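Long-range contacts in DNA polymerase sliding clamp B (Sulfolobus tokodaii, PDB 3AIZ), which serves as a subunit of a ring-shaped sliding clamp that encircles DNA and tethers DNA polymerase and other proteins to it during replication: residues Glu25-Phe30 and Gly67-Ile72; Leu98-Arg103 and Ile113-Glu118. One frame throughout, in Å; residues are numbered along the deposited sequence.

Contact 1 (Glu25-Phe30 and Gly67-Ile72)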
loop_
_atom_site.group_PDB
_atom_site.type_symbol
_atom_site.label_atom_id
_atom_site.label_comp_id
_atom_site.label_asym_id
_atom_site.label_seq_id
_atom_site.Cartn_x
_atom_site.Cartn_y
_atom_site.Cartn_z
ATOM N N GLU A 25 18.345 17.973 -22.975
ATOM C CA GLU A 25 19.531 17.590 -23.731
ATOM C C GLU A 25 20.807 18.149 -23.108
ATOM O O GLU A 25 20.860 19.317 -22.724
ATOM C CB GLU A 25 19.415 18.071 -25.179
ATOM C CG GLU A 25 18.129 17.654 -25.885
ATOM C CD GLU A 25 18.144 16.207 -26.344
ATOM O OE1 GLU A 25 19.232 15.706 -26.703
ATOM O OE2 GLU A 25 17.066 15.574 -26.355
ATOM N N ILE A 26 21.832 17.310 -23.009
ATOM C CA ILE A 26 23.144 17.759 -22.557
ATOM C C ILE A 26 24.220 17.252 -23.506
ATOM O O ILE A 26 23.979 16.345 -24.302
ATOM C CB ILE A 26 23.472 17.263 -21.139
ATOM C CG1 ILE A 26 23.751 15.759 -21.150
ATOM C CG2 ILE A 26 22.346 17.603 -20.180
ATOM C CD1 ILE A 26 24.202 15.215 -19.814
ATOM N N ILE A 27 25.408 17.840 -23.418
ATOM C CA ILE A 27 26.526 17.413 -24.246
ATOM C C ILE A 27 27.615 16.761 -23.404
ATOM O O ILE A 27 28.330 17.438 -22.666
ATOM C CB ILE A 27 27.129 18.588 -25.034
ATOM C CG1 ILE A 27 26.094 19.171 -25.998
ATOM C CG2 ILE A 27 28.367 18.141 -25.795
ATOM C CD1 ILE A 27 26.626 20.295 -26.859
ATOM N N LEU A 28 27.725 15.440 -23.509
ATOM C CA LEU A 28 28.803 14.709 -22.859
ATOM C C LEU A 28 30.091 14.873 -23.651
ATOM O O LEU A 28 30.171 14.468 -24.810
ATOM C CB LEU A 28 28.460 13.224 -22.743
ATOM C CG LEU A 28 27.581 12.773 -21.578
ATOM C CD1 LEU A 28 27.222 11.307 -21.735
ATOM C CD2 LEU A 28 28.283 13.015 -20.251
ATOM N N ASN A 29 31.097 15.470 -23.024
ATOM C CA ASN A 29 32.382 15.678 -23.675
ATOM C C ASN A 29 33.409 14.637 -23.246
ATOM O O ASN A 29 33.768 14.552 -22.072
ATOM C CB ASN A 29 32.904 17.087 -23.391
ATOM C CG ASN A 29 31.960 18.166 -23.881
ATOM O OD1 ASN A 29 31.668 18.259 -25.073
ATOM N ND2 ASN A 29 31.478 18.992 -22.961
ATOM N N PHE A 30 33.871 13.845 -24.207
ATOM C CA PHE A 30 34.901 12.846 -23.950
ATOM C C PHE A 30 36.270 13.384 -24.344
ATOM O O PHE A 30 36.549 13.585 -25.524
ATOM C CB PHE A 30 34.607 11.559 -24.720
ATOM C CG PHE A 30 33.329 10.886 -24.317
ATOM C CD1 PHE A 30 32.126 11.247 -24.899
ATOM C CD2 PHE A 30 33.329 9.889 -23.355
ATOM C CE1 PHE A 30 30.947 10.628 -24.530
ATOM C CE2 PHE A 30 32.153 9.266 -22.982
ATOM C CZ PHE A 30 30.961 9.636 -23.570
ATOM N N GLY A 67 32.242 15.001 -28.623
ATOM C CA GLY A 67 31.113 15.258 -27.745
ATOM C C GLY A 67 29.808 14.718 -28.298
ATOM O O GLY A 67 29.510 14.887 -29.479
ATOM N N ILE A 68 29.025 14.069 -27.442
ATOM C CA ILE A 68 27.753 13.492 -27.862
ATOM C C ILE A 68 26.578 14.148 -27.145
ATOM O O ILE A 68 26.438 14.031 -25.928
ATOM C CB ILE A 68 27.704 11.976 -27.597
ATOM C CG1 ILE A 68 29.028 11.319 -27.990
ATOM C CG2 ILE A 68 26.541 11.343 -28.347
ATOM C CD1 ILE A 68 29.047 9.819 -27.788
ATOM N N LYS A 69 25.732 14.834 -27.906
ATOM C CA LYS A 69 24.551 15.482 -27.348
ATOM C C LYS A 69 23.426 14.468 -27.164
ATOM O O LYS A 69 22.842 13.994 -28.136
ATOM C CB LYS A 69 24.096 16.628 -28.252
ATOM C CG LYS A 69 22.938 17.441 -27.701
ATOM C CD LYS A 69 22.694 18.681 -28.546
ATOM C CE LYS A 69 21.552 19.516 -27.990
ATOM N NZ LYS A 69 20.255 18.788 -28.050
ATOM N N ILE A 70 23.125 14.142 -25.910
ATOM C CA ILE A 70 22.143 13.107 -25.603
ATOM C C ILE A 70 21.012 13.613 -24.712
ATOM O O ILE A 70 21.123 14.665 -24.085
ATOM C CB ILE A 70 22.805 11.907 -24.905
ATOM C CG1 ILE A 70 23.231 12.290 -23.487
ATOM C CG2 ILE A 70 23.994 11.412 -25.712
ATOM C CD1 ILE A 70 23.840 11.152 -22.706
ATOM N N ASN A 71 19.924 12.848 -24.664
ATOM C CA ASN A 71 18.799 13.150 -23.790
ATOM C C ASN A 71 19.073 12.649 -22.378
ATOM O O ASN A 71 19.079 11.443 -22.128
ATOM C CB ASN A 71 17.515 12.522 -24.341
ATOM C CG ASN A 71 16.277 12.931 -23.560
ATOM O OD1 ASN A 71 16.342 13.204 -22.361
ATOM N ND2 ASN A 71 15.137 12.972 -24.242
ATOM N N ILE A 72 19.299 13.580 -21.457
ATOM C CA ILE A 72 19.688 13.237 -20.094
ATOM C C ILE A 72 18.660 12.356 -19.385
ATOM O O ILE A 72 19.014 11.545 -18.528
ATOM C CB ILE A 72 19.946 14.501 -19.249
ATOM C CG1 ILE A 72 20.493 14.118 -17.873
ATOM C CG2 ILE A 72 18.676 15.327 -19.119
ATOM C CD1 ILE A 72 20.796 15.302 -16.989
#
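Strand Glu25-Phe30 runs antiparallel to strand Gly67-Asn71, with Ile26-Ile70 and Leu28-Ile68 as hydrogen-bonded pairs and four backbone bonds between them. Both strands belong to the N-terminal domain of the PCNA fold. The bond from Ile26 N to Ile70 O is 2.9 Å long.

One sheet face carries Ile26, Leu28, Ile68 and Ile70 and is buried. Ile70 CD1 lies 3.5 Å from Leu28 CD1. Ile68 CD1 comes obliquely to the Phe30 ring, 3.9 Å from Phe30 CE1. Leu98 touches Leu28, Ile68 and Ile70. At the start of the helix after Asn71, Ile72 CB meets Ile26 CG2 at 4.0 Å.

The other face bears Glu25, Ile27, Asn29, Lys69 and Asn71. Asn29 is buried there, while the other four are partly exposed. Asn29 OD1 accepts a bond from Asp123 N. Asn71 is the N-cap, with OD1 bonded to Asn73 N. Lys69 CB and CG lie against Ile27 CG1. The lysine chain then runs straight until its last torsion (chi4 -64°) turns NZ toward Glu25. There Lys69 NZ forms a salt bridge with Glu25 OE1, at 3.5 Å.

Contact 2 (Leu98-Arg103 and Ile113-Glu118). With SO4 (sulfate ion), chain E.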
loop_
_atom_site.group_PDB
_atom_site.type_symbol
_atom_site.label_atom_id
_atom_site.label_comp_id
_atom_site.label_asym_id
_atom_site.label_seq_id
_atom_site.Cartn_x
_atom_site.Cartn_y
_atom_site.Cartn_z
ATOM N N LEU A 98 24.976 6.771 -28.342
ATOM C CA LEU A 98 25.727 6.309 -27.181
ATOM C C LEU A 98 25.054 5.108 -26.524
ATOM O O LEU A 98 23.853 5.127 -26.257
ATOM C CB LEU A 98 25.873 7.444 -26.165
ATOM C CG LEU A 98 26.640 7.150 -24.875
ATOM C CD1 LEU A 98 28.075 6.758 -25.179
ATOM C CD2 LEU A 98 26.601 8.356 -23.953
ATOM N N LYS A 99 25.837 4.065 -26.266
ATOM C CA LYS A 99 25.332 2.875 -25.591
ATOM C C LYS A 99 25.763 2.861 -24.128
ATOM O O LYS A 99 26.954 2.847 -23.826
ATOM C CB LYS A 99 25.830 1.610 -26.291
ATOM C CG LYS A 99 25.446 0.318 -25.586
ATOM C CD LYS A 99 26.036 -0.892 -26.290
ATOM C CE LYS A 99 25.723 -2.173 -25.536
ATOM N NZ LYS A 99 26.327 -3.364 -26.192
ATOM N N VAL A 100 24.791 2.864 -23.224
ATOM C CA VAL A 100 25.083 2.851 -21.796
ATOM C C VAL A 100 24.694 1.517 -21.172
ATOM O O VAL A 100 23.580 1.035 -21.366
ATOM C CB VAL A 100 24.355 3.991 -21.057
ATOM C CG1 VAL A 100 24.672 3.943 -19.570
ATOM C CG2 VAL A 100 24.740 5.338 -21.646
ATOM N N THR A 101 25.616 0.924 -20.422
ATOM C CA THR A 101 25.361 -0.362 -19.784
ATOM C C THR A 101 25.621 -0.311 -18.283
ATOM O O THR A 101 26.657 0.181 -17.839
ATOM C CB THR A 101 26.230 -1.480 -20.394
ATOM O OG1 THR A 101 25.978 -1.574 -21.802
ATOM C CG2 THR A 101 25.923 -2.816 -19.734
ATOM N N VAL A 102 24.671 -0.821 -17.508
ATOM C CA VAL A 102 24.831 -0.930 -16.065
ATOM C C VAL A 102 25.008 -2.392 -15.678
ATOM O O VAL A 102 24.163 -3.232 -15.991
ATOM C CB VAL A 102 23.628 -0.342 -15.311
ATOM C CG1 VAL A 102 23.745 -0.628 -13.824
ATOM C CG2 VAL A 102 23.523 1.153 -15.565
ATOM N N ARG A 103 26.108 -2.692 -14.997
ATOM C CA ARG A 103 26.445 -4.066 -14.649
ATOM C C ARG A 103 26.487 -4.263 -13.138
ATOM O O ARG A 103 27.167 -3.526 -12.424
ATOM C CB ARG A 103 27.797 -4.438 -15.256
ATOM C CG ARG A 103 27.953 -3.989 -16.697
ATOM C CD ARG A 103 29.381 -4.132 -17.180
ATOM N NE ARG A 103 29.557 -3.533 -18.498
ATOM C CZ ARG A 103 29.320 -4.165 -19.641
ATOM N NH1 ARG A 103 28.897 -5.422 -19.629
ATOM N NH2 ARG A 103 29.506 -3.542 -20.797
ATOM N N ILE A 113 21.033 0.477 -22.840
ATOM C CA ILE A 113 20.139 1.326 -23.609
ATOM C C ILE A 113 20.927 2.081 -24.673
ATOM O O ILE A 113 21.996 2.629 -24.403
ATOM C CB ILE A 113 19.371 2.314 -22.703
ATOM C CG1 ILE A 113 18.299 3.052 -23.503
ATOM C CG2 ILE A 113 20.327 3.290 -22.031
ATOM C CD1 ILE A 113 17.449 3.981 -22.665
ATOM N N TYR A 114 20.403 2.083 -25.893
ATOM C CA TYR A 114 21.039 2.785 -26.995
ATOM C C TYR A 114 20.409 4.161 -27.154
ATOM O O TYR A 114 19.267 4.286 -27.593
ATOM C CB TYR A 114 20.902 1.979 -28.288
ATOM C CG TYR A 114 21.565 0.619 -28.234
ATOM C CD1 TYR A 114 20.955 -0.446 -27.582
ATOM C CD2 TYR A 114 22.796 0.397 -28.839
ATOM C CE1 TYR A 114 21.555 -1.691 -27.531
ATOM C CE2 TYR A 114 23.403 -0.845 -28.793
ATOM C CZ TYR A 114 22.777 -1.886 -28.137
ATOM O OH TYR A 114 23.374 -3.125 -28.087
ATOM N N ILE A 115 21.158 5.195 -26.785
ATOM C CA ILE A 115 20.654 6.560 -26.839
ATOM C C ILE A 115 21.038 7.249 -28.144
ATOM O O ILE A 115 22.219 7.371 -28.466
ATOM C CB ILE A 115 21.189 7.401 -25.665
ATOM C CG1 ILE A 115 20.810 6.758 -24.330
ATOM C CG2 ILE A 115 20.664 8.826 -25.746
ATOM C CD1 ILE A 115 21.313 7.518 -23.123
ATOM N N LYS A 116 20.034 7.694 -28.894
ATOM C CA LYS A 116 20.282 8.481 -30.094
ATOM C C LYS A 116 20.869 9.825 -29.690
ATOM O O LYS A 116 20.314 10.521 -28.840
ATOM C CB LYS A 116 18.992 8.688 -30.890
ATOM C CG LYS A 116 18.402 7.410 -31.466
ATOM C CD LYS A 116 17.174 7.698 -32.317
ATOM C CE LYS A 116 16.613 6.422 -32.927
ATOM N NZ LYS A 116 15.432 6.690 -33.794
ATOM N N GLY A 117 21.996 10.186 -30.294
ATOM C CA GLY A 117 22.665 11.424 -29.945
ATOM C C GLY A 117 23.491 12.022 -31.065
ATOM O O GLY A 117 24.273 11.331 -31.715
ATOM N N GLU A 118 23.311 13.320 -31.287
ATOM C CA GLU A 118 24.095 14.048 -32.276
ATOM C C GLU A 118 25.556 14.128 -31.846
ATOM O O GLU A 118 25.854 14.392 -30.683
ATOM C CB GLU A 118 23.530 15.458 -32.461
ATOM C CG GLU A 118 24.356 16.349 -33.374
ATOM C CD GLU A 118 23.891 17.794 -33.359
ATOM O OE1 GLU A 118 22.949 18.109 -32.600
ATOM O OE2 GLU A 118 24.468 18.616 -34.103
HETATM S S SO4 E . 28.365 -5.995 -23.554
HETATM O O1 SO4 E . 27.486 -6.355 -24.664
HETATM O O2 SO4 E . 28.213 -4.573 -23.256
HETATM O O3 SO4 E . 28.008 -6.787 -22.379
HETATM O O4 SO4 E . 29.755 -6.262 -23.918
#
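Lys99 CG lies anti to its backbone N (chi1 175°) and the chain runs extended beyond it, while Tyr114 CG is anti to its carbonyl carbon (chi1 -61°). The lysine chain runs alongside the tyrosine, both heading in one direction. Lys99 CG sits over one face of the ring, offset toward the rim, in a CH-pi contact 4.3 Å from the Tyr114 ring centroid. Further out, Lys99 CD approaches Tyr114 CE2 at 3.6 Å.

Beneath this pair is a beta hairpin of the N-terminal PCNA domain, formed by strands 97-104 and 109-120. Lys99 and Tyr114 are a non-hydrogen-bonded antiparallel pair, flanked by the hydrogen-bonded pairs Leu98-Ile115 and Val100-Ile113. On the opposite face, Val100 CB meets Ile113 CG2 at 4.2 Å, and Leu75 of helix 72-80 also touches Val100. Ile113 pairs with a strand of the neighbouring sliding clamp C chain, carrying the sheet across the subunit interface.

Farther along the first strand, the Arg103 guanidinium grips a sulfate, probably from the crystallisation liquor. Arg103 NH2 donates to sulfate O2 at 3.0 Å and Arg103 NH1 to sulfate O3 at 3.2 Å. Thr101 CG2 covers one guanidinium face, and Thr90 OG1 takes a further bond from Arg103 NH2.

How the contacts relate
From the N terminus, helix 9-16 comes before strand 25-30. The chain then runs through strands 34-40 and 46-53 and returns as strand 66-71, where contact 1 closes that loop. Helix 72-80 and strand 88-93 follow. Contact 2 then closes a much shorter loop, the hairpin of strands 97-104 and 109-120. The two contacts are in series and neither nests nor crosses. Their centres are about 11 Å apart. Strands 66-71 and 109-120 are neighbours, joined by a probable hydrogen bond from Lys69 N to Glu118 O (2.8 Å). Ile70 also packs on Ile115. This pairing joins the two strand pairs in the N-terminal domain, whose hairpin reaches the neighbouring clamp subunit.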